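PDB 4DWD: mandelate racemase/muconate lactonizing enzyme, C-terminal domain protein from Paracoccus denitrificans, which binds divalent metal ions such as magnesium and may act as a hydro-lyase of the enolase superfamily. Local coordinates for residues Q155-K160 against T320-L325; Y219-E224 against M267-I272; R57-F62 against T92-A97; L52-R57 against H80-L85. All coordinates share one frame; numbering follows the deposited sequence.

Overall arrangement
From the N terminus, the first two contacts to close both start on helix 49-63 and overlap along the chain. Interaction 4 closes a loop from 52-57 to the end of helix 71-81 and the turn after it. Interaction 3 runs from 57-62 to helix 90-110 and crosses interaction 4, since their segments alternate, so helices 49-63, 71-81 and 90-110 of the N-terminal domain are tied together. Further on, interaction 1 closes a long loop between barrel strands 158-162 and 323-325, and interaction 2, from strand 221-223 to 267-272, is nested inside it. These two touch through Lys160 and Glu223, whereas interactions 2 and 3 meet between the domains, where Ile272 O packs on Ala96 CB.

Interaction 1 of 4, residues Q155-K160 against T320-L325; sequences QPAAVK and TKPVEL
Lys160 and Glu324 both carry CG trans to the backbone N (chi1 -173° and -175°), which lets their chains converge from strands 158-162 and 323-325; Lys160 then bends at chi3 (82°), while Glu324 runs on extended. Lys160 NZ meets Glu324 OE2 at 3.5 Å, a long salt bridge whose hydrogen bond is weak. A water tightens the link: it accepts from Lys160 NZ at 2.8 Å and donates to Glu324 OE2 at 2.7 Å. Stronger direct partners lie outside the pair, Tyr129 and Glu223 for the ammonium, Ser131 and the backbone N of Gln299 for the carboxylate. Nearer the strand starts, Pro322 CG packs against Ala157 CB (3.9 Å) and Ala158 CB (4.0 Å). Both strands pair in parallel with strand 125-132 of the enolase-type barrel, so the contact reaches across that strand. With an alanine in place of Glu324, the ammonium of Lys160 would probably lose this counter-charge, the bridging water its acceptor, and Ser131 OG and Gln299 N this mate. A water held by both opposite charges implies a link that is electrostatic but partly relayed, set beside Asp197 and Glu223, which bind calcium in this protein.

Interaction 2 of 4, residues Y219-E224 against M267-I272; sequences YSWFEE and MVQPDI
Glu223 OE1, on a carboxylate lying against the amide of Gln269, is gripped by two donors: Lys160 NZ through a salt bridge, and Trp221 NE1 at 3.3 Å. The indole bond is nearly straight, 164° at the hydrogen, and OE1 lies in the ring plane, receiving the N-H on its anti lone pair, which helps fix how the indole is turned. The Gln269 amide crosses the carboxylate with the two planes 68° apart. Trp221 takes the crowded position between backbone N and carbonyl carbon (chi1 80°), and this swings the indole under Met267, a selenomethionine. Its methyl CE sits over one face, 3.5 Å from the centroid of the five-membered ring of Trp221, as a CH-pi contact, and comes within 3.4 Å of Trp221 CD1. The selenium follows obliquely, completing a Met-aromatic contact. In the enolase-type barrel, strand 244-246 pairs in parallel with strand 221-223, and its Ser246 touches Trp221, Glu223 and Met267 alike. Glu223 binds calcium together with Asp197 and Glu249. An alanine at Glu223 would probably leave Lys160 without this anionic mate, Trp221 NE1 without its in-plane acceptor and the metal site short of one ligand. Tyr129 meets the Trp221 ring edge-to-face.

Interaction 3 of 4, residues R57-F62 against T92-A97; sequences RDIAPF and TAALAA
Helices 49-63 and 90-110 come nearest at Ile59 and Leu95, whose CA atoms stand 8.1 Å apart, and the first helix is irregular just there, with a wider pi-type turn at 57-59 and a kink at Pro61. Pro61 N and Phe62 N lack the usual helical bond, and Phe62 N makes a weak one to Ile59 O. Segment 92-97, in contrast, is regular helix, Ala96 N bonding to Thr92 O at 2.8 Å. Ile59 alone bridges the gap. Its CG1 branch lies opposite the carbonyl carbon (chi1 -57°) and continues extended (chi2 169°), so that the terminal CD1 reaches furthest and enters between two residues of the other helix. There it meets Ala94 CB at 3.9 Å and Leu95 CD2 at 4.0 Å. The Ile59 and Leu95 side chains cross at about a right angle, branch end against branch end, while the short Ala94 lets the isoleucine come close to the helix backbone. The two helices belong to the N-terminal domain typical of the mandelate racemase family, in which a helical layer accompanies an antiparallel sheet. The apolar group extends further: Ile59 also touches Leu82, Leu95 touches Met78 of helix 71-81, and Ala94 packs on Val54 and Val55. Along the same turn of helix 49-63, Arg57 and Asp58 pack on Ile49 and Leu46 of a neighbouring subunit.

Interaction 4 of 4, residues L52-R57 against H80-L85; sequences LGVVAR and HRLVKL
Val54 meets Leu82 and Leu85 tip to tip, one methyl for each leucine. Its CG1 faces Leu82 CD1 at 3.8 Å, and its CG2 faces Leu85 CD1 at 4.2 Å. The division follows from the valine torsion: CG1 stands trans to the backbone N (chi1 168°) and CG2 opposite the carbonyl carbon, so the fork opens toward both partners. The two leucines share one conformation, each with CG opposite its own carbonyl carbon and an extended end. They are brought to the same side by the turn that follows helix 71-81: Leu82 is the first residue to leave helical geometry, and a 3-10 segment at 83-85 returns the chain, with Leu85 N bonded to Leu82 O at 2.9 Å. Across the contact the CA atoms of Val54 and Leu82 remain 9.0 Å apart, leaving the side chains to span the distance. Segment 52-57 of helix 49-63 keeps ordinary helical bonds such as Arg57 N to Gly53 O (2.9 Å), with a wider pi-type turn at 55-57, and the guanidinium of Arg57 folds back so that one face lies over Gly53 O. Val54 also touches Ile90 of helix 90-110, while Leu82 and Leu85 both touch Asp58. The outer side of the turn belongs to the assembly: Lys84 forms a salt bridge with Glu249 of a neighbouring subunit, and His80 NE2 is hydrogen-bonded to Tyr229 OH of that neighbouring subunit. Within the contact itself, buried methyl groups meet without any polar bond, which implies cohesion by shape and exclusion of water rather than by direction.

Interaction 1 of 4, residues Q155-K160 against T320-L325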
loop_
_atom_site.group_PDB
_atom_site.type_symbol
_atom_site.label_atom_id
_atom_site.label_comp_id
_atom_site.label_asym_id
_atom_site.label_seq_id
_atom_site.Cartn_x
_atom_site.Cartn_y
_atom_site.Cartn_z
ATOM N N GLN B 155 42.521 9.698 17.082
ATOM C CA GLN B 155 41.618 10.490 17.924
ATOM C C GLN B 155 40.279 10.778 17.231
ATOM O O GLN B 155 39.847 11.937 17.158
ATOM C CB GLN B 155 42.285 11.805 18.340
ATOM C CG GLN B 155 43.420 11.651 19.334
ATOM C CD GLN B 155 43.855 12.994 19.894
ATOM O OE1 GLN B 155 44.269 13.880 19.153
ATOM N NE2 GLN B 155 43.739 13.150 21.205
ATOM N N PRO B 156 39.607 9.720 16.729
ATOM C CA PRO B 156 38.436 9.954 15.882
ATOM C C PRO B 156 37.180 10.379 16.641
ATOM O O PRO B 156 37.067 10.159 17.853
ATOM C CB PRO B 156 38.213 8.584 15.228
ATOM C CG PRO B 156 38.663 7.628 16.282
ATOM C CD PRO B 156 39.880 8.278 16.893
ATOM N N ALA B 157 36.234 10.970 15.914
ATOM C CA ALA B 157 34.947 11.355 16.483
ATOM C C ALA B 157 34.004 10.157 16.628
ATOM O O ALA B 157 33.005 10.234 17.343
ATOM C CB ALA B 157 34.305 12.454 15.639
ATOM N N ALA B 158 34.321 9.071 15.915
ATOM C CA ALA B 158 33.552 7.816 15.938
ATOM C C ALA B 158 34.441 6.664 15.483
ATOM O O ALA B 158 35.501 6.889 14.908
ATOM C CB ALA B 158 32.308 7.920 15.059
ATOM N N VAL B 159 34.013 5.434 15.753
ATOM C CA VAL B 159 34.726 4.231 15.309
ATOM C C VAL B 159 33.739 3.335 14.572
ATOM O O VAL B 159 32.604 3.210 15.010
ATOM C CB VAL B 159 35.301 3.457 16.517
ATOM C CG1 VAL B 159 35.818 2.088 16.092
ATOM C CG2 VAL B 159 36.402 4.280 17.176
ATOM N N LYS B 160 34.156 2.737 13.455
ATOM C CA LYS B 160 33.322 1.723 12.801
ATOM C C LYS B 160 34.136 0.459 12.679
ATOM O O LYS B 160 35.261 0.500 12.175
ATOM C CB LYS B 160 32.850 2.193 11.413
ATOM C CG LYS B 160 31.849 1.252 10.749
ATOM C CD LYS B 160 31.348 1.757 9.410
ATOM C CE LYS B 160 32.326 1.424 8.295
ATOM N NZ LYS B 160 31.966 2.111 7.021
ATOM N N THR B 320 25.930 14.537 9.645
ATOM C CA THR B 320 25.494 13.818 10.844
ATOM C C THR B 320 26.498 12.782 11.340
ATOM O O THR B 320 26.472 12.398 12.514
ATOM C CB THR B 320 24.162 13.090 10.594
ATOM O OG1 THR B 320 24.282 12.278 9.412
ATOM C CG2 THR B 320 23.030 14.089 10.415
ATOM N N LYS B 321 27.368 12.324 10.443
ATOM C CA LYS B 321 28.406 11.354 10.793
ATOM C C LYS B 321 29.723 11.859 10.213
ATOM O O LYS B 321 29.717 12.664 9.283
ATOM C CB LYS B 321 28.056 9.948 10.254
ATOM C CG LYS B 321 26.684 9.413 10.681
ATOM C CD LYS B 321 26.660 8.898 12.111
ATOM C CE LYS B 321 25.393 8.104 12.418
ATOM N NZ LYS B 321 24.129 8.883 12.269
ATOM N N PRO B 322 30.854 11.419 10.774
ATOM C CA PRO B 322 32.147 11.895 10.305
ATOM C C PRO B 322 32.572 11.315 8.954
ATOM O O PRO B 322 31.906 10.452 8.397
ATOM C CB PRO B 322 33.114 11.418 11.392
ATOM C CG PRO B 322 32.260 11.069 12.560
ATOM C CD PRO B 322 30.991 10.559 11.962
ATOM N N VAL B 323 33.699 11.809 8.459
ATOM C CA VAL B 323 34.321 11.337 7.216
ATOM C C VAL B 323 35.049 10.008 7.440
ATOM O O VAL B 323 35.834 9.863 8.373
ATOM C CB VAL B 323 35.341 12.379 6.715
ATOM C CG1 VAL B 323 36.041 11.885 5.453
ATOM C CG2 VAL B 323 34.657 13.715 6.452
ATOM N N GLU B 324 34.807 9.038 6.563
ATOM C CA GLU B 324 35.468 7.737 6.673
ATOM C C GLU B 324 36.985 7.796 6.476
ATOM O O GLU B 324 37.477 8.385 5.507
ATOM C CB GLU B 324 34.861 6.739 5.688
ATOM C CG GLU B 324 35.444 5.339 5.878
ATOM C CD GLU B 324 34.667 4.229 5.196
ATOM O OE1 GLU B 324 33.831 4.497 4.314
ATOM O OE2 GLU B 324 34.938 3.061 5.532
ATOM N N LEU B 325 37.701 7.178 7.417
ATOM C CA LEU B 325 39.143 6.951 7.334
ATOM C C LEU B 325 39.425 5.456 7.502
ATOM O O LEU B 325 39.446 4.916 8.623
ATOM C CB LEU B 325 39.910 7.794 8.359
ATOM C CG LEU B 325 41.437 7.582 8.368
ATOM C CD1 LEU B 325 42.058 8.029 7.044
ATOM C CD2 LEU B 325 42.055 8.322 9.542
HETATM O O HOH W 1 33.280 1.088 4.736
#

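Interaction 2 of 4, residues Y219-E224 against M267-I272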
loop_
_atom_site.group_PDB
_atom_site.type_symbol
_atom_site.label_atom_id
_atom_site.label_comp_id
_atom_site.label_asym_id
_atom_site.label_seq_id
_atom_site.Cartn_x
_atom_site.Cartn_y
_atom_site.Cartn_z
ATOM N N TYR B 219 25.034 1.034 19.926
ATOM C CA TYR B 219 25.696 1.375 18.662
ATOM C C TYR B 219 24.876 2.398 17.884
ATOM O O TYR B 219 23.645 2.445 18.012
ATOM C CB TYR B 219 25.984 0.118 17.815
ATOM C CG TYR B 219 27.304 -0.564 18.153
ATOM C CD1 TYR B 219 27.580 -1.006 19.457
ATOM C CD2 TYR B 219 28.274 -0.774 17.165
ATOM C CE1 TYR B 219 28.792 -1.611 19.770
ATOM C CE2 TYR B 219 29.492 -1.384 17.459
ATOM C CZ TYR B 219 29.747 -1.806 18.762
ATOM O OH TYR B 219 30.965 -2.396 19.037
ATOM N N SER B 220 25.573 3.181 17.066
ATOM C CA SER B 220 24.930 4.291 16.368
ATOM C C SER B 220 24.388 3.946 14.991
ATOM O O SER B 220 23.326 4.435 14.608
ATOM C CB SER B 220 25.849 5.507 16.320
ATOM O OG SER B 220 25.900 6.100 17.602
ATOM N N TRP B 221 25.084 3.093 14.257
ATOM C CA TRP B 221 24.587 2.655 12.955
ATOM C C TRP B 221 25.056 1.281 12.624
ATOM O O TRP B 221 26.016 0.780 13.227
ATOM C CB TRP B 221 24.883 3.661 11.829
ATOM C CG TRP B 221 26.253 3.667 11.216
ATOM C CD1 TRP B 221 26.651 3.042 10.035
ATOM C CD2 TRP B 221 27.433 4.374 11.702
ATOM N NE1 TRP B 221 27.968 3.324 9.754
ATOM C CE2 TRP B 221 28.492 4.129 10.723
ATOM C CE3 TRP B 221 27.701 5.187 12.799
ATOM C CZ2 TRP B 221 29.769 4.663 10.874
ATOM C CZ3 TRP B 221 28.991 5.719 12.936
ATOM C CH2 TRP B 221 29.995 5.461 11.996
ATOM N N PHE B 222 24.376 0.678 11.653
ATOM C CA PHE B 222 24.527 -0.739 11.288
ATOM C C PHE B 222 24.549 -0.799 9.771
ATOM O O PHE B 222 23.516 -0.642 9.125
ATOM C CB PHE B 222 23.332 -1.501 11.874
ATOM C CG PHE B 222 23.365 -3.014 11.737
ATOM C CD1 PHE B 222 24.552 -3.751 11.550
ATOM C CD2 PHE B 222 22.169 -3.723 11.887
ATOM C CE1 PHE B 222 24.516 -5.151 11.485
ATOM C CE2 PHE B 222 22.136 -5.113 11.810
ATOM C CZ PHE B 222 23.301 -5.831 11.619
ATOM N N GLU B 223 25.745 -0.979 9.211
ATOM C CA GLU B 223 25.967 -0.841 7.782
ATOM C C GLU B 223 25.875 -2.177 7.055
ATOM O O GLU B 223 26.428 -3.181 7.511
ATOM C CB GLU B 223 27.338 -0.183 7.565
ATOM C CG GLU B 223 27.683 0.166 6.130
ATOM C CD GLU B 223 28.834 1.154 6.026
ATOM O OE1 GLU B 223 29.091 1.893 7.005
ATOM O OE2 GLU B 223 29.457 1.212 4.943
ATOM N N GLU B 224 25.178 -2.160 5.914
ATOM C CA GLU B 224 25.109 -3.300 4.989
ATOM C C GLU B 224 24.830 -4.649 5.682
ATOM O O GLU B 224 25.567 -5.622 5.503
ATOM C CB GLU B 224 26.375 -3.365 4.118
ATOM C CG GLU B 224 26.578 -2.155 3.210
ATOM C CD GLU B 224 25.883 -2.278 1.858
ATOM O OE1 GLU B 224 25.594 -3.413 1.406
ATOM O OE2 GLU B 224 25.646 -1.239 1.218
HETATM N N MSE B 267 19.807 6.153 5.740
HETATM C CA MSE B 267 21.199 6.645 5.733
HETATM C C MSE B 267 21.858 6.008 4.543
HETATM O O MSE B 267 21.970 4.766 4.478
HETATM C CB MSE B 267 21.900 6.261 7.050
HETATM C CG MSE B 267 23.369 6.684 7.078
HETATM SE SE MSE B 267 24.159 6.324 8.853
HETATM C CE MSE B 267 25.975 5.899 8.274
ATOM N N VAL B 268 22.298 6.831 3.584
ATOM C CA VAL B 268 22.843 6.305 2.331
ATOM C C VAL B 268 24.314 6.695 2.170
ATOM O O VAL B 268 24.732 7.788 2.586
ATOM C CB VAL B 268 22.016 6.719 1.077
ATOM C CG1 VAL B 268 20.590 6.172 1.185
ATOM C CG2 VAL B 268 22.041 8.239 0.865
ATOM N N GLN B 269 25.074 5.788 1.551
ATOM C CA GLN B 269 26.540 5.847 1.533
ATOM C C GLN B 269 27.156 5.528 0.164
ATOM O O GLN B 269 28.079 4.723 0.085
ATOM C CB GLN B 269 27.084 4.865 2.563
ATOM C CG GLN B 269 26.416 4.996 3.920
ATOM C CD GLN B 269 27.039 4.056 4.905
ATOM O OE1 GLN B 269 26.639 2.889 4.995
ATOM N NE2 GLN B 269 28.029 4.544 5.644
ATOM N N PRO B 270 26.674 6.192 -0.914
ATOM C CA PRO B 270 27.375 5.970 -2.178
ATOM C C PRO B 270 28.832 6.486 -2.089
ATOM O O PRO B 270 29.168 7.283 -1.198
ATOM C CB PRO B 270 26.552 6.794 -3.172
ATOM C CG PRO B 270 26.021 7.933 -2.347
ATOM C CD PRO B 270 25.725 7.318 -0.996
ATOM N N ASP B 271 29.676 6.026 -3.011
ATOM C CA ASP B 271 31.130 6.277 -2.963
ATOM C C ASP B 271 31.527 7.038 -4.215
ATOM O O ASP B 271 31.288 6.574 -5.346
ATOM C CB ASP B 271 31.878 4.926 -2.868
ATOM C CG ASP B 271 33.372 5.067 -2.715
ATOM O OD1 ASP B 271 33.975 5.976 -3.310
ATOM O OD2 ASP B 271 33.957 4.211 -2.010
ATOM N N ILE B 272 32.180 8.178 -4.003
ATOM C CA ILE B 272 32.569 9.096 -5.071
ATOM C C ILE B 272 33.492 8.515 -6.158
ATOM O O ILE B 272 33.534 9.054 -7.277
ATOM C CB ILE B 272 33.188 10.377 -4.423
ATOM C CG1 ILE B 272 33.162 11.596 -5.351
ATOM C CG2 ILE B 272 34.582 10.121 -3.840
ATOM C CD1 ILE B 272 33.155 12.875 -4.543
#

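Interaction 3 of 4, residues R57-F62 against T92-A97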
loop_
_atom_site.group_PDB
_atom_site.type_symbol
_atom_site.label_atom_id
_atom_site.label_comp_id
_atom_site.label_asym_id
_atom_site.label_seq_id
_atom_site.Cartn_x
_atom_site.Cartn_y
_atom_site.Cartn_z
ATOM N N ARG B 57 39.836 2.634 -23.649
ATOM C CA ARG B 57 39.247 2.226 -24.928
ATOM C C ARG B 57 38.023 3.047 -25.306
ATOM O O ARG B 57 37.814 3.356 -26.482
ATOM C CB ARG B 57 38.827 0.756 -24.891
ATOM C CG ARG B 57 39.939 -0.275 -24.866
ATOM C CD ARG B 57 39.361 -1.669 -25.101
ATOM N NE ARG B 57 38.316 -2.014 -24.130
ATOM C CZ ARG B 57 38.555 -2.452 -22.894
ATOM N NH1 ARG B 57 39.801 -2.628 -22.469
ATOM N NH2 ARG B 57 37.549 -2.726 -22.086
ATOM N N ASP B 58 37.198 3.365 -24.315
ATOM C CA ASP B 58 35.862 3.896 -24.589
ATOM C C ASP B 58 35.724 5.394 -24.336
ATOM O O ASP B 58 35.093 6.106 -25.131
ATOM C CB ASP B 58 34.794 3.114 -23.815
ATOM C CG ASP B 58 34.868 1.614 -24.055
ATOM O OD1 ASP B 58 35.170 1.180 -25.196
ATOM O OD2 ASP B 58 34.618 0.852 -23.103
ATOM N N ILE B 59 36.306 5.877 -23.243
ATOM C CA ILE B 59 36.084 7.259 -22.815
ATOM C C ILE B 59 37.131 8.222 -23.360
ATOM O O ILE B 59 36.782 9.259 -23.935
ATOM C CB ILE B 59 35.980 7.358 -21.279
ATOM C CG1 ILE B 59 34.854 6.452 -20.766
ATOM C CG2 ILE B 59 35.756 8.797 -20.839
ATOM C CD1 ILE B 59 34.835 6.284 -19.257
ATOM N N ALA B 60 38.403 7.878 -23.172
ATOM C CA ALA B 60 39.516 8.730 -23.599
ATOM C C ALA B 60 39.400 9.250 -25.044
ATOM O O ALA B 60 39.541 10.454 -25.253
ATOM C CB ALA B 60 40.850 8.028 -23.367
ATOM N N PRO B 61 39.133 8.363 -26.035
ATOM C CA PRO B 61 39.073 8.878 -27.412
ATOM C C PRO B 61 37.969 9.911 -27.599
ATOM O O PRO B 61 38.087 10.787 -28.450
ATOM C CB PRO B 61 38.773 7.632 -28.260
ATOM C CG PRO B 61 39.158 6.472 -27.416
ATOM C CD PRO B 61 38.992 6.892 -25.987
ATOM N N PHE B 62 36.911 9.822 -26.801
ATOM C CA PHE B 62 35.804 10.765 -26.896
ATOM C C PHE B 62 36.112 12.107 -26.226
ATOM O O PHE B 62 35.741 13.156 -26.737
ATOM C CB PHE B 62 34.533 10.152 -26.305
ATOM C CG PHE B 62 33.396 11.124 -26.184
ATOM C CD1 PHE B 62 32.641 11.470 -27.304
ATOM C CD2 PHE B 62 33.086 11.708 -24.952
ATOM C CE1 PHE B 62 31.594 12.375 -27.200
ATOM C CE2 PHE B 62 32.033 12.608 -24.843
ATOM C CZ PHE B 62 31.292 12.945 -25.968
ATOM N N THR B 92 30.574 2.833 -14.089
ATOM C CA THR B 92 30.349 4.022 -13.273
ATOM C C THR B 92 31.628 4.504 -12.576
ATOM O O THR B 92 31.797 5.706 -12.403
ATOM C CB THR B 92 29.199 3.865 -12.248
ATOM O OG1 THR B 92 29.444 2.747 -11.376
ATOM C CG2 THR B 92 27.854 3.659 -12.975
ATOM N N ALA B 93 32.514 3.585 -12.182
ATOM C CA ALA B 93 33.797 3.999 -11.575
ATOM C C ALA B 93 34.706 4.674 -12.598
ATOM O O ALA B 93 35.381 5.652 -12.273
ATOM C CB ALA B 93 34.507 2.825 -10.921
ATOM N N ALA B 94 34.723 4.160 -13.830
ATOM C CA ALA B 94 35.457 4.816 -14.920
ATOM C C ALA B 94 34.975 6.247 -15.147
ATOM O O ALA B 94 35.776 7.180 -15.263
ATOM C CB ALA B 94 35.327 3.998 -16.191
ATOM N N LEU B 95 33.657 6.410 -15.189
ATOM C CA LEU B 95 33.041 7.728 -15.357
ATOM C C LEU B 95 33.323 8.648 -14.161
ATOM O O LEU B 95 33.657 9.823 -14.352
ATOM C CB LEU B 95 31.543 7.584 -15.605
ATOM C CG LEU B 95 31.193 6.951 -16.953
ATOM C CD1 LEU B 95 29.749 6.454 -16.944
ATOM C CD2 LEU B 95 31.407 7.937 -18.088
ATOM N N ALA B 96 33.219 8.098 -12.939
ATOM C CA ALA B 96 33.522 8.857 -11.719
ATOM C C ALA B 96 34.948 9.384 -11.750
ATOM O O ALA B 96 35.180 10.548 -11.433
ATOM C CB ALA B 96 33.328 7.981 -10.489
ATOM N N ALA B 97 35.897 8.528 -12.140
ATOM C CA ALA B 97 37.301 8.936 -12.177
ATOM C C ALA B 97 37.504 10.115 -13.135
ATOM O O ALA B 97 38.236 11.070 -12.824
ATOM C CB ALA B 97 38.167 7.753 -12.586
#

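Interaction 4 of 4, residues L52-R57 against H80-L85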
loop_
_atom_site.group_PDB
_atom_site.type_symbol
_atom_site.label_atom_id
_atom_site.label_comp_id
_atom_site.label_asym_id
_atom_site.label_seq_id
_atom_site.Cartn_x
_atom_site.Cartn_y
_atom_site.Cartn_z
ATOM N N LEU B 52 39.858 0.931 -15.762
ATOM C CA LEU B 52 40.921 1.599 -16.496
ATOM C C LEU B 52 40.888 1.265 -17.991
ATOM O O LEU B 52 41.126 2.145 -18.823
ATOM C CB LEU B 52 42.282 1.255 -15.892
ATOM C CG LEU B 52 42.555 1.789 -14.475
ATOM C CD1 LEU B 52 43.917 1.277 -14.007
ATOM C CD2 LEU B 52 42.500 3.314 -14.410
ATOM N N GLY B 53 40.569 0.017 -18.325
ATOM C CA GLY B 53 40.390 -0.384 -19.719
ATOM C C GLY B 53 39.229 0.339 -20.390
ATOM O O GLY B 53 39.322 0.739 -21.553
ATOM N N VAL B 54 38.130 0.530 -19.658
ATOM C CA VAL B 54 36.989 1.269 -20.195
ATOM C C VAL B 54 37.377 2.734 -20.417
ATOM O O VAL B 54 37.029 3.325 -21.441
ATOM C CB VAL B 54 35.750 1.102 -19.284
ATOM C CG1 VAL B 54 34.661 2.096 -19.662
ATOM C CG2 VAL B 54 35.208 -0.321 -19.373
ATOM N N VAL B 55 38.131 3.322 -19.485
ATOM C CA VAL B 55 38.652 4.683 -19.717
ATOM C C VAL B 55 39.486 4.742 -21.010
ATOM O O VAL B 55 39.224 5.570 -21.887
ATOM C CB VAL B 55 39.473 5.203 -18.515
ATOM C CG1 VAL B 55 40.129 6.548 -18.825
ATOM C CG2 VAL B 55 38.590 5.335 -17.276
ATOM N N ALA B 56 40.471 3.852 -21.131
ATOM C CA ALA B 56 41.403 3.893 -22.258
ATOM C C ALA B 56 40.721 3.627 -23.606
ATOM O O ALA B 56 40.992 4.312 -24.593
ATOM C CB ALA B 56 42.539 2.904 -22.042
ATOM N N ARG B 57 39.836 2.634 -23.649
ATOM C CA ARG B 57 39.247 2.226 -24.928
ATOM C C ARG B 57 38.023 3.047 -25.306
ATOM O O ARG B 57 37.814 3.356 -26.482
ATOM C CB ARG B 57 38.827 0.756 -24.891
ATOM C CG ARG B 57 39.939 -0.275 -24.866
ATOM C CD ARG B 57 39.361 -1.669 -25.101
ATOM N NE ARG B 57 38.316 -2.014 -24.130
ATOM C CZ ARG B 57 38.555 -2.452 -22.894
ATOM N NH1 ARG B 57 39.801 -2.628 -22.469
ATOM N NH2 ARG B 57 37.549 -2.726 -22.086
ATOM N N HIS B 80 25.554 7.246 -21.468
ATOM C CA HIS B 80 24.595 6.619 -22.356
ATOM C C HIS B 80 25.229 5.745 -23.413
ATOM O O HIS B 80 24.667 4.716 -23.774
ATOM C CB HIS B 80 23.569 7.648 -22.837
ATOM C CG HIS B 80 22.590 8.044 -21.737
ATOM N ND1 HIS B 80 22.930 8.888 -20.742
ATOM C CD2 HIS B 80 21.292 7.603 -21.447
ATOM C CE1 HIS B 80 21.903 9.013 -19.876
ATOM N NE2 HIS B 80 20.903 8.222 -20.301
ATOM N N ARG B 81 26.423 6.107 -23.875
ATOM C CA ARG B 81 27.196 5.225 -24.776
ATOM C C ARG B 81 27.586 3.917 -24.082
ATOM O O ARG B 81 27.656 2.857 -24.720
ATOM C CB ARG B 81 28.471 5.913 -25.272
ATOM C CG ARG B 81 28.222 7.192 -26.052
ATOM C CD ARG B 81 29.045 7.301 -27.326
ATOM N NE ARG B 81 30.451 6.948 -27.168
ATOM C CZ ARG B 81 31.432 7.431 -27.929
ATOM N NH1 ARG B 81 32.686 7.049 -27.720
ATOM N NH2 ARG B 81 31.166 8.309 -28.890
ATOM N N LEU B 82 27.847 4.004 -22.780
ATOM C CA LEU B 82 28.354 2.872 -22.011
ATOM C C LEU B 82 27.271 2.100 -21.257
ATOM O O LEU B 82 27.575 1.178 -20.495
ATOM C CB LEU B 82 29.399 3.349 -20.998
ATOM C CG LEU B 82 30.689 3.983 -21.499
ATOM C CD1 LEU B 82 31.600 4.265 -20.322
ATOM C CD2 LEU B 82 31.358 3.071 -22.511
ATOM N N VAL B 83 26.009 2.450 -21.475
ATOM C CA VAL B 83 24.947 1.931 -20.614
ATOM C C VAL B 83 24.875 0.404 -20.649
ATOM O O VAL B 83 24.606 -0.229 -19.633
ATOM C CB VAL B 83 23.582 2.594 -20.958
ATOM C CG1 VAL B 83 23.113 2.201 -22.352
ATOM C CG2 VAL B 83 22.517 2.273 -19.912
ATOM N N LYS B 84 25.165 -0.192 -21.806
ATOM C CA LYS B 84 25.047 -1.646 -21.941
ATOM C C LYS B 84 26.234 -2.391 -21.346
ATOM O O LYS B 84 26.268 -3.616 -21.391
ATOM C CB LYS B 84 24.809 -2.055 -23.401
ATOM C CG LYS B 84 23.617 -1.391 -24.092
ATOM C CD LYS B 84 22.393 -2.280 -23.999
ATOM C CE LYS B 84 21.236 -1.773 -24.843
ATOM N NZ LYS B 84 20.510 -2.897 -25.499
ATOM N N LEU B 85 27.177 -1.648 -20.753
ATOM C CA LEU B 85 28.233 -2.245 -19.925
ATOM C C LEU B 85 27.784 -2.464 -18.489
ATOM O O LEU B 85 28.550 -2.961 -17.662
ATOM C CB LEU B 85 29.529 -1.411 -19.961
ATOM C CG LEU B 85 30.176 -1.210 -21.333
ATOM C CD1 LEU B 85 31.442 -0.378 -21.175
ATOM C CD2 LEU B 85 30.463 -2.548 -22.014
#